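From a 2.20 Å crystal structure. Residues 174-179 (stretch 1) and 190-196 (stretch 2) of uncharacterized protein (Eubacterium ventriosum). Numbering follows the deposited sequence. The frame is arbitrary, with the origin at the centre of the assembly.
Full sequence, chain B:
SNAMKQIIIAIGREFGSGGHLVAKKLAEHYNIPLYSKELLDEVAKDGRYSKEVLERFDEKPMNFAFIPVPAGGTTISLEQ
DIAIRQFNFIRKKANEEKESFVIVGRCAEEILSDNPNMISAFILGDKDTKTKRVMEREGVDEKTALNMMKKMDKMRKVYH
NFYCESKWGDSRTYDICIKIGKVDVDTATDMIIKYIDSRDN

Stretch 1 174-179: YDICIK
Stretch 2, residues 190-196: DMIIKYI

A β-strand packed against an α-helix must match a two-residue repeat to a turn of 3.6 residues, and the pair considered here does so with few side chains. Residues 176-179 form a strand, with phi/psi of -137/143 at Ile176, -131/137 at Cys177, -137/125 at Ile178 and -92/122 at Lys179; Tyr174 (-130/162) and Asp175 (-76/-37) lead into it. Residues 190-196 lie within a helix whose phi runs from -53 to -72 and psi from -32 to -51, with backbone hydrogen bonds from Lys194 N to Asp190 O (3.0 Å), Tyr195 N to Met191 O (3.1 Å) and Ile196 N to Ile192 O (3.0 Å). The elements run nearly antiparallel, their axes at 164° and 10.0 Å apart at closest approach. Register is set by Ile176 CA, 7.5 Å from Ile192 CA, and Ile178 CA, 8.7 Å from Met191 CA.

Strand alternation selects the bumps. Ile176 and Ile178 point toward the helix, whereas Cys177, chi1 m, points away. Both isoleucines adopt chi1 m and chi2 t, which extends each CD1 into the helical surface. Ile176 CD1 enters the hollow between Ile192 and Tyr195, reaching 4.0 Å from Ile192 CA, 4.1 Å from Ile192 CG1 and 3.5 Å from Tyr195 CG. Its approach to CA shows how deeply the methyl sits against the helical backbone. Farther along the strand, Ile178 CD1 fits between Met191 and Ile192, 4.0 Å from Met191 CB and 3.9 Å from Ile192 CG1. Ile192, whose CA-to-CB bond points sideways, thus touches both strand isoleucines; it is m, t. Met191, a selenomethionine, points toward the strand with chi angles m, t, p.

Tyr195 provides the broad, flat surface. With chi1 t and chi2 96°, its ring lies beneath Ile176, whose CG1 stands 3.9 Å from the ring centroid and 16° off the normal, a CH-π contact over the face. Near the ring's far end, Asp175 CB lies 3.5 Å from Tyr195 OH. Asp175 (chi1 m, chi2 -40°) suits this border because its short methylene can pack while its OD2 is hydrogen-bonded elsewhere in the structure, as is Tyr195 OH.

No hydrogen bond crosses the contact. Its 316 Å² of buried surface, summed over both sides, is largely a matter of shape: branched aliphatic side chains fill grooves, and an aromatic face receives a methylene. Ile193, pointing away on the helix, and Lys194, out of reach, remain partly exposed.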

# COMPACT_ATOMS: atom_id res chain seq x y z
N TYR B 174 11.01 -7.76 -9.34
CA TYR B 174 12.02 -8.78 -9.61
C TYR B 174 11.76 -9.58 -10.92
O TYR B 174 10.68 -9.59 -11.44
CB TYR B 174 12.06 -9.76 -8.42
CG TYR B 174 12.11 -9.06 -7.05
CD1 TYR B 174 10.94 -8.79 -6.39
CD2 TYR B 174 13.30 -8.61 -6.49
CE1 TYR B 174 10.89 -8.12 -5.19
CE2 TYR B 174 13.29 -7.95 -5.20
CZ TYR B 174 12.06 -7.72 -4.58
OH TYR B 174 11.90 -7.10 -3.35
N ASP B 175 12.80 -10.24 -11.41
CA ASP B 175 12.66 -11.21 -12.48
C ASP B 175 12.08 -12.54 -12.09
O ASP B 175 11.35 -13.16 -12.90
CB ASP B 175 14.03 -11.49 -13.08
CG ASP B 175 14.63 -10.25 -13.71
OD1 ASP B 175 13.86 -9.52 -14.36
OD2 ASP B 175 15.82 -9.98 -13.54
N ILE B 176 12.43 -12.99 -10.90
CA ILE B 176 11.95 -14.24 -10.33
C ILE B 176 11.60 -14.10 -8.85
O ILE B 176 12.31 -13.46 -8.14
CB ILE B 176 13.03 -15.31 -10.33
CG1 ILE B 176 13.80 -15.33 -11.62
CG2 ILE B 176 12.40 -16.66 -10.12
CD1 ILE B 176 15.03 -16.20 -11.57
N CYS B 177 10.55 -14.77 -8.39
CA CYS B 177 10.27 -14.95 -6.97
C CYS B 177 10.00 -16.39 -6.78
O CYS B 177 9.25 -16.97 -7.58
CB CYS B 177 9.01 -14.21 -6.59
SG CYS B 177 9.10 -12.41 -6.91
N ILE B 178 10.54 -16.98 -5.71
CA ILE B 178 10.37 -18.40 -5.44
C ILE B 178 10.09 -18.61 -3.96
O ILE B 178 10.85 -18.08 -3.09
CB ILE B 178 11.60 -19.21 -5.88
CG1 ILE B 178 11.91 -18.91 -7.35
CG2 ILE B 178 11.31 -20.69 -5.77
CD1 ILE B 178 13.22 -19.54 -7.86
N LYS B 179 8.98 -19.27 -3.65
CA LYS B 179 8.59 -19.54 -2.24
C LYS B 179 9.15 -20.87 -1.84
O LYS B 179 8.87 -21.88 -2.50
CB LYS B 179 7.06 -19.57 -2.04
CG LYS B 179 6.60 -19.78 -0.59
CD LYS B 179 5.08 -19.64 -0.46
CE LYS B 179 4.58 -18.18 -0.73
NZ LYS B 179 3.10 -18.06 -0.69
N ASP B 190 18.41 -23.99 -8.36
CA ASP B 190 18.48 -24.58 -9.72
C ASP B 190 17.60 -23.82 -10.68
O ASP B 190 17.95 -23.66 -11.85
CB ASP B 190 18.07 -26.06 -9.77
CG ASP B 190 19.13 -27.02 -9.14
OD1 ASP B 190 20.32 -26.66 -8.87
OD2 ASP B 190 18.75 -28.18 -8.88
N MSE B 191 16.45 -23.38 -10.21
CA MSE B 191 15.53 -22.69 -11.05
C MSE B 191 16.06 -21.30 -11.42
O MSE B 191 15.74 -20.80 -12.51
CB MSE B 191 14.20 -22.52 -10.34
CG MSE B 191 13.50 -23.84 -10.05
SE MSE B 191 11.97 -23.57 -8.88
CE MSE B 191 10.93 -22.43 -10.05
N ILE B 192 16.84 -20.68 -10.51
CA ILE B 192 17.41 -19.36 -10.78
C ILE B 192 18.51 -19.52 -11.81
O ILE B 192 18.64 -18.70 -12.73
CB ILE B 192 17.96 -18.67 -9.47
CG1 ILE B 192 16.79 -18.27 -8.56
CG2 ILE B 192 18.83 -17.43 -9.82
CD1 ILE B 192 17.17 -17.93 -7.12
N ILE B 193 19.26 -20.61 -11.70
CA ILE B 193 20.35 -20.90 -12.62
C ILE B 193 19.80 -21.17 -14.05
O ILE B 193 20.37 -20.75 -15.08
CB ILE B 193 21.15 -22.14 -12.15
CG1 ILE B 193 21.93 -21.85 -10.87
CG2 ILE B 193 22.05 -22.67 -13.29
CD1 ILE B 193 22.31 -23.11 -10.17
N LYS B 194 18.69 -21.88 -14.12
CA LYS B 194 18.02 -22.12 -15.39
C LYS B 194 17.55 -20.80 -16.00
O LYS B 194 17.77 -20.56 -17.18
CB LYS B 194 16.82 -23.04 -15.16
CG LYS B 194 15.97 -23.42 -16.40
CD LYS B 194 14.97 -24.52 -16.01
CE LYS B 194 14.54 -25.44 -17.14
NZ LYS B 194 15.58 -26.33 -17.71
N TYR B 195 16.93 -19.93 -15.20
CA TYR B 195 16.54 -18.62 -15.70
C TYR B 195 17.76 -17.92 -16.33
O TYR B 195 17.73 -17.45 -17.49
CB TYR B 195 15.94 -17.77 -14.57
CG TYR B 195 15.34 -16.46 -15.02
CD1 TYR B 195 13.97 -16.34 -15.27
CD2 TYR B 195 16.12 -15.35 -15.18
CE1 TYR B 195 13.41 -15.15 -15.65
CE2 TYR B 195 15.55 -14.13 -15.58
CZ TYR B 195 14.19 -14.06 -15.81
OH TYR B 195 13.60 -12.88 -16.21
N ILE B 196 18.84 -17.88 -15.56
CA ILE B 196 20.05 -17.12 -15.94
C ILE B 196 20.67 -17.67 -17.21
O ILE B 196 20.99 -16.91 -18.14
CB ILE B 196 21.15 -17.12 -14.79
CG1 ILE B 196 20.64 -16.37 -13.57
CG2 ILE B 196 22.44 -16.54 -15.27
CD1 ILE B 196 21.42 -16.64 -12.33